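Local coordinates for protein restriction endonuclease (Mycobacterium sp., PDB 4F0Q) that cleaves DNA in a cytosine-methylation-dependent manner, working as a tetrameric restriction endonuclease, at residues A[178-190]-A[201-213]. Residues are numbered along the deposited sequence; the frame is centred on the assembly and turned at random.
Sequences FCGAAIIERLEHV and FPNLSLDLAVVSG
R186 and D207 lie side by side on one face of an antiparallel strand pair, and a single carboxylate oxygen does the joining: D207 OD2 sits 2.7 Å from R186 NE and 2.8 Å from NH2. Both hydrogen bonds of this salt bridge are bent and weak, with guanidinium and carboxylate planes 29° apart. The arginine reaches its partner by turning at chi3 (64°) after two extended torsions. E188 lays OE2 over one guanidinium face, and its OE1, well out of the guanidinium plane, comes within 3.2 Å of R186 NH2 with no N-H aimed at it. The arginine thus probably offsets the proximity of two acids, E188 OE1 and D207 OD2, 4.2 Å apart. D207 OD1 turns to R113 and H111, tying the network to strand 111-115.

On the other face, L187 lies alongside L206, with CD1 3.8 Å from L206 CD2, and I184 CG1 packs against L208 CD2. L136 and A139 of helix 130-142 cover L187. Back on the R186/D207 face, toward the 211 end, the I183 side chain crosses that of V211 at about a right angle, CD1 of I183 3.7 Å from CG1 of V211, and both touch W245 of helix 243-251.

Backbone bonds hold the register on either side of one irregularity: D207 O accepts from R186 N at 3.0 Å and, weakly, from E185 N. E185, the extra residue, sends its carboxylate to R260 and to R313 of the second subunit, while L187 and H189 make backbone hydrogen bonds to that subunit. Two residues facing D207 define a classic beta bulge, here within the long hairpin of strands 175-193 and 200-210 in the AspBHI-like, PUA-type N-terminal region.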
loop_
_atom_site.group_PDB
_atom_site.type_symbol
_atom_site.label_atom_id
_atom_site.label_comp_id
_atom_site.label_asym_id
_atom_site.label_seq_id
_atom_site.Cartn_x
_atom_site.Cartn_y
_atom_site.Cartn_z
ATOM N N PHE A 178 35.401 4.581 -0.229
ATOM C CA PHE A 178 34.653 5.166 -1.336
ATOM C C PHE A 178 33.220 4.641 -1.358
ATOM O O PHE A 178 32.986 3.436 -1.277
ATOM C CB PHE A 178 35.355 4.871 -2.662
ATOM C CG PHE A 178 34.663 5.453 -3.863
ATOM C CD1 PHE A 178 34.581 6.825 -4.036
ATOM C CD2 PHE A 178 34.111 4.627 -4.827
ATOM C CE1 PHE A 178 33.949 7.362 -5.142
ATOM C CE2 PHE A 178 33.480 5.158 -5.936
ATOM C CZ PHE A 178 33.401 6.527 -6.094
ATOM N N CYS A 179 32.262 5.557 -1.468
ATOM C CA CYS A 179 30.848 5.207 -1.380
ATOM C C CYS A 179 30.073 5.566 -2.645
ATOM O O CYS A 179 28.842 5.532 -2.656
ATOM C CB CYS A 179 30.209 5.884 -0.165
ATOM S SG CYS A 179 30.910 5.379 1.424
ATOM N N GLY A 180 30.793 5.911 -3.706
ATOM C CA GLY A 180 30.173 6.175 -4.991
ATOM C C GLY A 180 29.946 7.643 -5.301
ATOM O O GLY A 180 30.245 8.520 -4.488
ATOM N N ALA A 181 29.423 7.903 -6.494
ATOM C CA ALA A 181 29.053 9.252 -6.904
ATOM C C ALA A 181 27.556 9.439 -6.695
ATOM O O ALA A 181 26.767 8.543 -6.989
ATOM C CB ALA A 181 29.424 9.485 -8.361
ATOM N N ALA A 182 27.164 10.603 -6.188
ATOM C CA ALA A 182 25.770 10.828 -5.820
ATOM C C ALA A 182 25.143 12.049 -6.488
ATOM O O ALA A 182 25.825 13.024 -6.806
ATOM C CB ALA A 182 25.636 10.927 -4.305
ATOM N N ILE A 183 23.833 11.975 -6.697
ATOM C CA ILE A 183 23.051 13.106 -7.177
ATOM C C ILE A 183 22.216 13.640 -6.021
ATOM O O ILE A 183 21.634 12.864 -5.265
ATOM C CB ILE A 183 22.090 12.688 -8.307
ATOM C CG1 ILE A 183 22.845 11.949 -9.411
ATOM C CG2 ILE A 183 21.359 13.897 -8.870
ATOM C CD1 ILE A 183 21.962 11.508 -10.553
ATOM N N ILE A 184 22.162 14.959 -5.877
ATOM C CA ILE A 184 21.292 15.559 -4.877
ATOM C C ILE A 184 19.838 15.372 -5.296
ATOM O O ILE A 184 19.315 16.125 -6.119
ATOM C CB ILE A 184 21.590 17.058 -4.677
ATOM C CG1 ILE A 184 23.039 17.254 -4.231
ATOM C CG2 ILE A 184 20.638 17.662 -3.654
ATOM C CD1 ILE A 184 23.398 18.693 -3.943
ATOM N N GLU A 185 19.196 14.354 -4.736
ATOM C CA GLU A 185 17.807 14.062 -5.064
ATOM C C GLU A 185 16.870 15.024 -4.346
ATOM O O GLU A 185 15.864 15.459 -4.908
ATOM C CB GLU A 185 17.452 12.618 -4.712
ATOM C CG GLU A 185 16.037 12.226 -5.103
ATOM C CD GLU A 185 15.696 10.804 -4.713
ATOM O OE1 GLU A 185 16.359 10.258 -3.806
ATOM O OE2 GLU A 185 14.767 10.229 -5.319
ATOM N N ARG A 186 17.202 15.356 -3.104
ATOM C CA ARG A 186 16.394 16.314 -2.357
ATOM C C ARG A 186 17.246 17.145 -1.399
ATOM O O ARG A 186 18.255 16.673 -0.885
ATOM C CB ARG A 186 15.268 15.599 -1.604
ATOM C CG ARG A 186 14.180 16.526 -1.081
ATOM C CD ARG A 186 12.949 15.756 -0.629
ATOM N NE ARG A 186 13.229 14.879 0.504
ATOM C CZ ARG A 186 12.299 14.203 1.171
ATOM N NH1 ARG A 186 11.024 14.305 0.822
ATOM N NH2 ARG A 186 12.643 13.427 2.191
ATOM N N LEU A 187 16.842 18.392 -1.184
ATOM C CA LEU A 187 17.514 19.266 -0.229
ATOM C C LEU A 187 16.465 20.050 0.546
ATOM O O LEU A 187 15.738 20.859 -0.027
ATOM C CB LEU A 187 18.478 20.217 -0.947
ATOM C CG LEU A 187 19.474 21.012 -0.092
ATOM C CD1 LEU A 187 20.747 21.282 -0.877
ATOM C CD2 LEU A 187 18.876 22.324 0.403
ATOM N N GLU A 188 16.391 19.814 1.851
ATOM C CA GLU A 188 15.357 20.435 2.670
ATOM C C GLU A 188 15.888 21.077 3.949
ATOM O O GLU A 188 17.011 20.809 4.377
ATOM C CB GLU A 188 14.260 19.419 3.002
ATOM C CG GLU A 188 14.777 18.097 3.536
ATOM C CD GLU A 188 13.701 17.030 3.588
ATOM O OE1 GLU A 188 14.045 15.845 3.778
ATOM O OE2 GLU A 188 12.510 17.377 3.437
ATOM N N HIS A 189 15.064 21.934 4.544
ATOM C CA HIS A 189 15.395 22.597 5.797
ATOM C C HIS A 189 15.159 21.649 6.966
ATOM O O HIS A 189 14.237 20.836 6.936
ATOM C CB HIS A 189 14.542 23.860 5.958
ATOM C CG HIS A 189 14.691 24.531 7.290
ATOM N ND1 HIS A 189 13.800 24.334 8.325
ATOM C CD2 HIS A 189 15.617 25.403 7.752
ATOM C CE1 HIS A 189 14.176 25.053 9.367
ATOM N NE2 HIS A 189 15.275 25.710 9.047
ATOM N N VAL A 190 15.997 21.749 7.990
ATOM C CA VAL A 190 15.830 20.931 9.185
ATOM C C VAL A 190 16.316 21.695 10.414
ATOM O O VAL A 190 17.119 22.615 10.298
ATOM C CB VAL A 190 16.580 19.583 9.054
ATOM C CG1 VAL A 190 18.080 19.782 9.221
ATOM C CG2 VAL A 190 16.053 18.567 10.059
ATOM N N PHE A 201 19.682 24.550 16.231
ATOM C CA PHE A 201 20.132 25.310 15.069
ATOM C C PHE A 201 19.576 24.765 13.757
ATOM O O PHE A 201 19.376 23.560 13.618
ATOM C CB PHE A 201 21.665 25.330 15.016
ATOM C CG PHE A 201 22.287 23.967 14.878
ATOM C CD1 PHE A 201 22.519 23.179 15.993
ATOM C CD2 PHE A 201 22.647 23.478 13.632
ATOM C CE1 PHE A 201 23.091 21.928 15.868
ATOM C CE2 PHE A 201 23.220 22.227 13.502
ATOM C CZ PHE A 201 23.442 21.452 14.621
ATOM N N PRO A 202 19.327 25.657 12.786
ATOM C CA PRO A 202 18.887 25.234 11.453
ATOM C C PRO A 202 20.013 24.532 10.706
ATOM O O PRO A 202 21.175 24.674 11.080
ATOM C CB PRO A 202 18.545 26.556 10.764
ATOM C CG PRO A 202 19.391 27.565 11.454
ATOM C CD PRO A 202 19.439 27.123 12.887
ATOM N N ASN A 203 19.663 23.788 9.662
ATOM C CA ASN A 203 20.631 23.032 8.881
ATOM C C ASN A 203 19.976 22.493 7.615
ATOM O O ASN A 203 18.754 22.553 7.462
ATOM C CB ASN A 203 21.209 21.880 9.709
ATOM C CG ASN A 203 22.496 21.325 9.126
ATOM O OD1 ASN A 203 23.198 22.005 8.376
ATOM N ND2 ASN A 203 22.811 20.082 9.466
ATOM N N LEU A 204 20.794 21.966 6.709
ATOM C CA LEU A 204 20.292 21.392 5.470
ATOM C C LEU A 204 20.390 19.871 5.496
ATOM O O LEU A 204 21.448 19.312 5.779
ATOM C CB LEU A 204 21.062 21.949 4.273
ATOM C CG LEU A 204 21.075 23.472 4.123
ATOM C CD1 LEU A 204 21.831 23.876 2.869
ATOM C CD2 LEU A 204 19.661 24.027 4.102
ATOM N N SER A 205 19.273 19.211 5.210
ATOM C CA SER A 205 19.230 17.757 5.126
ATOM C C SER A 205 19.061 17.337 3.671
ATOM O O SER A 205 18.158 17.811 2.982
ATOM C CB SER A 205 18.085 17.204 5.977
ATOM O OG SER A 205 18.066 15.788 5.949
ATOM N N LEU A 206 19.932 16.449 3.207
ATOM C CA LEU A 206 19.968 16.083 1.796
ATOM C C LEU A 206 19.741 14.594 1.546
ATOM O O LEU A 206 20.396 13.740 2.148
ATOM C CB LEU A 206 21.296 16.515 1.159
ATOM C CG LEU A 206 21.527 17.995 0.831
ATOM C CD1 LEU A 206 21.779 18.829 2.079
ATOM C CD2 LEU A 206 22.678 18.147 -0.154
ATOM N N ASP A 207 18.797 14.300 0.655
ATOM C CA ASP A 207 18.617 12.958 0.123
ATOM C C ASP A 207 19.486 12.803 -1.115
ATOM O O ASP A 207 19.250 13.457 -2.138
ATOM C CB ASP A 207 17.154 12.707 -0.246
ATOM C CG ASP A 207 16.268 12.527 0.967
ATOM O OD1 ASP A 207 16.750 11.986 1.984
ATOM O OD2 ASP A 207 15.086 12.922 0.900
ATOM N N LEU A 208 20.493 11.941 -1.012
ATOM C CA LEU A 208 21.434 11.710 -2.100
ATOM C C LEU A 208 21.214 10.345 -2.738
ATOM O O LEU A 208 20.979 9.351 -2.047
ATOM C CB LEU A 208 22.876 11.816 -1.595
ATOM C CG LEU A 208 23.288 13.128 -0.926
ATOM C CD1 LEU A 208 24.732 13.053 -0.461
ATOM C CD2 LEU A 208 23.085 14.301 -1.868
ATOM N N ALA A 209 21.299 10.307 -4.063
ATOM C CA ALA A 209 21.130 9.070 -4.811
ATOM C C ALA A 209 22.454 8.622 -5.418
ATOM O O ALA A 209 22.933 9.211 -6.387
ATOM C CB ALA A 209 20.083 9.251 -5.898
ATOM N N VAL A 210 23.046 7.583 -4.839
ATOM C CA VAL A 210 24.282 7.019 -5.364
ATOM C C VAL A 210 24.000 6.290 -6.673
ATOM O O VAL A 210 23.226 5.336 -6.704
ATOM C CB VAL A 210 24.933 6.048 -4.364
ATOM C CG1 VAL A 210 26.197 5.445 -4.954
ATOM C CG2 VAL A 210 25.238 6.762 -3.058
ATOM N N VAL A 211 24.630 6.747 -7.751
ATOM C CA VAL A 211 24.358 6.210 -9.081
ATOM C C VAL A 211 24.980 4.836 -9.315
ATOM O O VAL A 211 26.084 4.550 -8.849
ATOM C CB VAL A 211 24.826 7.178 -10.193
ATOM C CG1 VAL A 211 23.998 8.449 -10.172
ATOM C CG2 VAL A 211 26.305 7.497 -10.039
ATOM N N SER A 212 24.255 3.990 -10.041
ATOM C CA SER A 212 24.761 2.680 -10.429
ATOM C C SER A 212 25.956 2.842 -11.359
ATOM O O SER A 212 25.964 3.717 -12.225
ATOM C CB SER A 212 23.663 1.868 -11.119
ATOM O OG SER A 212 24.152 0.607 -11.543
ATOM N N GLY A 213 26.965 1.998 -11.177
ATOM C CA GLY A 213 28.186 2.100 -11.953
ATOM C C GLY A 213 28.084 1.502 -13.343
ATOM O O GLY A 213 28.868 1.839 -14.229
HETATM O O HOH W 1 28.443 5.312 -8.279
HETATM O O HOH W 2 16.248 15.303 2.835
#